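Local atomic coordinates of putative fructose-aminoacid-6-phosphate deglycase (Bacillus subtilis, PDB entry 3EUA), a protein that converts a range of fructosamine 6-phosphates to glucose 6-phosphate and a free amino acid. Residues H225-A229 / G230-H234; S319-R322 / Y323-V327. All coordinates share one frame; numbering follows the deposited sequence.

Overall arrangement
Both contacts are local, each made within one unbroken run of chain, and they come in series: contact 1 (225-234) closes well before contact 2 (319-327) opens. Contact 1 lies where strand 226-228, an outermost strand of the parallel sheet 226-228, 197-200, 246-250, 273-277, runs into a loop. Contact 2 belongs to the C-terminal tail after helix 288-313. Their centres are about 30 Å apart, with about 15 Å between nearest atoms, so they do not touch. Helix 205-220 packs against parts of both, and both reach the second subunit. The chain therefore meets its partner subunit through a buried strand end as well as through its tail.

Contact 1 of 2, residues H225-A229 / G230-H234; sequences HAIHA and GEYFH
I227 meets Y232 where the chain leaves strand 226-228 and enters the turn at 230-232; the strand itself pairs with T198 of strand 197-200 through backbone hydrogen bonds. I227 turns its CG2 branch to the backbone of Y232, 3.8 Å from the Y232 CA, a branched aliphatic chain well suited to fill the buried side of the turn. H228 bonds to the turn through both its backbone and its ring. Its O accepts from Y232 N at 3.0 Å, the donor lying nearly in line with the C=O (172°). Because CG stands opposite the backbone N (chi1 176°), the imidazole reaches forward alongside the turn, where ND1 takes a weak but fairly straight bond from E231 N at 3.4 Å (N-H...acceptor angle 164°). A histidine suits this place because its other nitrogen, NE2, can at the same time make the stronger bond, to E63 of the second subunit. A229, small enough to sit against L258, leaves its O buried without a polar partner, 3.5 Å from Y232 CB. E231 bends away to S60 of the second subunit, while Y232 reaches S266. The bond from Y232 N to H228 O, from residue i+4 back to i, closes a single turn of alpha-helical type at the C-terminal end of a parallel strand, where alpha/beta folds such as the SIS domain commonly place their sites; here it also meets the second subunit.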
# COMPACT_ATOMS: atom_id res chain seq x y z
N HIS A 225 10.35 -8.21 0.13
CA HIS A 225 9.70 -6.96 0.52
C HIS A 225 9.73 -6.14 -0.73
O HIS A 225 10.80 -6.02 -1.32
CB HIS A 225 10.55 -6.21 1.53
CG HIS A 225 9.92 -4.97 2.11
ND1 HIS A 225 10.47 -4.33 3.20
CD2 HIS A 225 8.76 -4.33 1.83
CE1 HIS A 225 9.71 -3.29 3.51
NE2 HIS A 225 8.66 -3.27 2.70
N ALA A 226 8.61 -5.58 -1.14
CA ALA A 226 8.57 -4.73 -2.32
C ALA A 226 8.66 -3.29 -1.84
O ALA A 226 7.71 -2.76 -1.31
CB ALA A 226 7.30 -4.93 -3.15
N ILE A 227 9.79 -2.68 -2.08
CA ILE A 227 10.01 -1.29 -1.68
C ILE A 227 9.48 -0.32 -2.73
O ILE A 227 9.78 -0.46 -3.88
CB ILE A 227 11.53 -0.97 -1.47
CG1 ILE A 227 12.20 -2.02 -0.58
CG2 ILE A 227 11.72 0.47 -0.91
CD1 ILE A 227 11.54 -2.19 0.71
N HIS A 228 8.71 0.67 -2.34
CA HIS A 228 8.28 1.67 -3.29
C HIS A 228 9.51 2.57 -3.57
O HIS A 228 10.23 3.02 -2.65
CB HIS A 228 7.07 2.45 -2.78
CG HIS A 228 6.65 3.56 -3.70
ND1 HIS A 228 7.27 4.79 -3.69
CD2 HIS A 228 5.72 3.61 -4.67
CE1 HIS A 228 6.71 5.56 -4.61
NE2 HIS A 228 5.79 4.85 -5.25
N ALA A 229 9.80 2.79 -4.85
CA ALA A 229 11.01 3.55 -5.26
C ALA A 229 11.14 4.95 -4.68
O ALA A 229 12.26 5.44 -4.50
CB ALA A 229 11.12 3.61 -6.75
N GLY A 230 10.03 5.61 -4.40
CA GLY A 230 10.07 6.94 -3.74
C GLY A 230 10.41 6.78 -2.24
O GLY A 230 11.35 7.41 -1.72
N GLU A 231 9.66 5.90 -1.57
CA GLU A 231 9.83 5.61 -0.14
C GLU A 231 11.26 5.16 0.26
O GLU A 231 11.70 5.41 1.38
CB GLU A 231 8.81 4.53 0.26
CG GLU A 231 7.31 4.98 0.30
CD GLU A 231 7.03 5.97 1.42
OE1 GLU A 231 6.61 5.49 2.50
OE2 GLU A 231 7.32 7.18 1.27
N TYR A 232 11.92 4.45 -0.67
CA TYR A 232 13.29 3.94 -0.55
C TYR A 232 14.25 4.92 0.10
O TYR A 232 14.98 4.56 1.02
CB TYR A 232 13.80 3.66 -1.97
CG TYR A 232 15.18 3.01 -2.13
CD1 TYR A 232 15.45 1.75 -1.57
CD2 TYR A 232 16.17 3.59 -2.92
CE1 TYR A 232 16.65 1.11 -1.75
CE2 TYR A 232 17.39 2.93 -3.12
CZ TYR A 232 17.62 1.69 -2.53
OH TYR A 232 18.82 1.02 -2.72
N PHE A 233 14.21 6.17 -0.34
CA PHE A 233 15.13 7.20 0.14
C PHE A 233 14.75 7.82 1.48
O PHE A 233 15.41 8.77 1.96
CB PHE A 233 15.33 8.29 -0.94
CG PHE A 233 16.06 7.81 -2.14
CD1 PHE A 233 17.41 7.52 -2.05
CD2 PHE A 233 15.42 7.63 -3.36
CE1 PHE A 233 18.10 7.06 -3.14
CE2 PHE A 233 16.10 7.17 -4.46
CZ PHE A 233 17.46 6.89 -4.36
N HIS A 234 13.74 7.23 2.14
CA HIS A 234 13.27 7.72 3.42
C HIS A 234 13.30 6.64 4.48
O HIS A 234 12.53 6.67 5.45
CB HIS A 234 11.92 8.37 3.21
CG HIS A 234 12.02 9.48 2.23
ND1 HIS A 234 12.59 10.70 2.56
CD2 HIS A 234 11.76 9.53 0.91
CE1 HIS A 234 12.62 11.46 1.48
NE2 HIS A 234 12.13 10.77 0.47

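Contact 2 of 2, residues S319-R322 / Y323-V327; sequences SHRR and YMWKV
R321 and W325 meet in an irregular C-terminal tail that follows helix 288-313, the last helix of this SIS-family chain, and lies partly against the second subunit. The dense part gathers round R321. Its first torsion (chi1 -63°) sets CG 3.5 Å from W325 CZ3, and a bend about CB-CG (chi2 -66°) turns the rest of the chain so that the outer rim of the indole, CZ3 and CH2, lies over one guanidinium face, the planes 36° apart. M324, a selenomethionine, runs alongside, its SE 3.7 Å from R321 NE at the guanidinium edge. An arginine suits this place because its flat head can pack and bond at once: NH1 donates to H320 O at 3.0 Å and also to L318 O, while NH2 forms a salt bridge with E218. R322 and Y323 make a second tight pair, the extended arginine lying along the phenol ring in a CH-pi contact, R322 CG 3.6 Å from the ring centroid and almost directly above it. Their polar ends go to the second subunit, R322 NH2 to E238 O and Y323 OH to I240 O. On the looser solvent side K326 and W325 are exposed. Y323 O accepts from both K326 N and V327 N, closing a turn from which the long, extended lysine reaches back, its NZ donating to R321 O at 2.8 Å. That ammonium also donates to a water 2.8 Å from K326 NZ, and the same water accepts from R321 N at 3.1 Å.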
# COMPACT_ATOMS: atom_id res chain seq x y z
N SER A 319 4.70 -24.67 -7.64
CA SER A 319 3.44 -25.22 -7.13
C SER A 319 3.54 -25.74 -5.70
O SER A 319 2.51 -26.01 -5.07
CB SER A 319 2.99 -26.36 -8.05
OG SER A 319 4.06 -27.29 -8.20
N HIS A 320 4.75 -25.83 -5.15
CA HIS A 320 4.93 -26.37 -3.81
C HIS A 320 4.37 -25.45 -2.72
O HIS A 320 4.51 -24.25 -2.83
CB HIS A 320 6.40 -26.64 -3.56
CG HIS A 320 6.64 -27.35 -2.28
ND1 HIS A 320 6.38 -28.70 -2.11
CD2 HIS A 320 7.10 -26.91 -1.09
CE1 HIS A 320 6.68 -29.05 -0.87
NE2 HIS A 320 7.11 -27.98 -0.23
N ARG A 321 3.72 -26.04 -1.71
CA ARG A 321 3.17 -25.32 -0.58
C ARG A 321 3.25 -26.21 0.64
O ARG A 321 3.23 -27.45 0.53
CB ARG A 321 1.68 -24.99 -0.78
CG ARG A 321 1.34 -24.06 -1.95
CD ARG A 321 1.88 -22.63 -1.82
NE ARG A 321 1.31 -21.81 -2.91
CZ ARG A 321 1.70 -21.83 -4.18
NH1 ARG A 321 2.70 -22.60 -4.60
NH2 ARG A 321 1.09 -21.06 -5.08
N ARG A 322 3.34 -25.59 1.81
CA ARG A 322 3.31 -26.32 3.05
C ARG A 322 2.05 -26.00 3.82
O ARG A 322 1.65 -26.79 4.63
CB ARG A 322 4.54 -26.05 3.89
CG ARG A 322 4.87 -24.63 4.17
CD ARG A 322 6.13 -24.63 4.98
NE ARG A 322 6.75 -23.32 5.02
CZ ARG A 322 8.01 -23.14 5.42
NH1 ARG A 322 8.77 -24.17 5.78
NH2 ARG A 322 8.54 -21.93 5.40
N TYR A 323 1.39 -24.88 3.50
CA TYR A 323 0.18 -24.48 4.22
C TYR A 323 -1.03 -24.33 3.31
O TYR A 323 -2.08 -24.94 3.58
CB TYR A 323 0.40 -23.17 5.00
CG TYR A 323 1.65 -23.18 5.87
CD1 TYR A 323 1.94 -24.26 6.69
CD2 TYR A 323 2.51 -22.08 5.91
CE1 TYR A 323 3.07 -24.27 7.51
CE2 TYR A 323 3.66 -22.09 6.73
CZ TYR A 323 3.92 -23.19 7.52
OH TYR A 323 5.03 -23.21 8.34
N MSE A 324 -0.88 -23.56 2.24
CA MSE A 324 -1.98 -23.34 1.32
C MSE A 324 -2.41 -24.67 0.72
O MSE A 324 -1.58 -25.50 0.28
CB MSE A 324 -1.61 -22.37 0.22
CG MSE A 324 -2.78 -21.93 -0.66
SE MSE A 324 -2.20 -20.77 -2.12
CE MSE A 324 -1.18 -19.54 -1.12
N TRP A 325 -3.73 -24.83 0.75
CA TRP A 325 -4.40 -26.04 0.28
C TRP A 325 -4.07 -27.29 1.12
O TRP A 325 -4.53 -28.39 0.79
CB TRP A 325 -4.08 -26.37 -1.20
CG TRP A 325 -4.23 -25.24 -2.19
CD1 TRP A 325 -5.36 -24.54 -2.46
CD2 TRP A 325 -3.24 -24.76 -3.12
NE1 TRP A 325 -5.12 -23.61 -3.44
CE2 TRP A 325 -3.82 -23.73 -3.86
CE3 TRP A 325 -1.90 -25.09 -3.36
CZ2 TRP A 325 -3.13 -23.02 -4.84
CZ3 TRP A 325 -1.20 -24.37 -4.35
CH2 TRP A 325 -1.82 -23.36 -5.07
N LYS A 326 -3.31 -27.15 2.20
CA LYS A 326 -2.93 -28.31 3.01
C LYS A 326 -3.35 -28.29 4.45
O LYS A 326 -3.52 -29.38 5.03
CB LYS A 326 -1.42 -28.52 2.93
CG LYS A 326 -1.01 -28.83 1.53
CD LYS A 326 0.43 -29.21 1.41
CE LYS A 326 0.74 -29.48 -0.04
NZ LYS A 326 2.13 -29.95 -0.19
N VAL A 327 -3.48 -27.11 5.05
CA VAL A 327 -3.90 -27.00 6.43
C VAL A 327 -5.07 -26.03 6.53
O VAL A 327 -5.37 -25.31 5.57
CB VAL A 327 -2.76 -26.54 7.34
CG1 VAL A 327 -1.58 -27.51 7.23
CG2 VAL A 327 -2.34 -25.11 7.00
O HOH W 1 3.22 -29.00 -2.55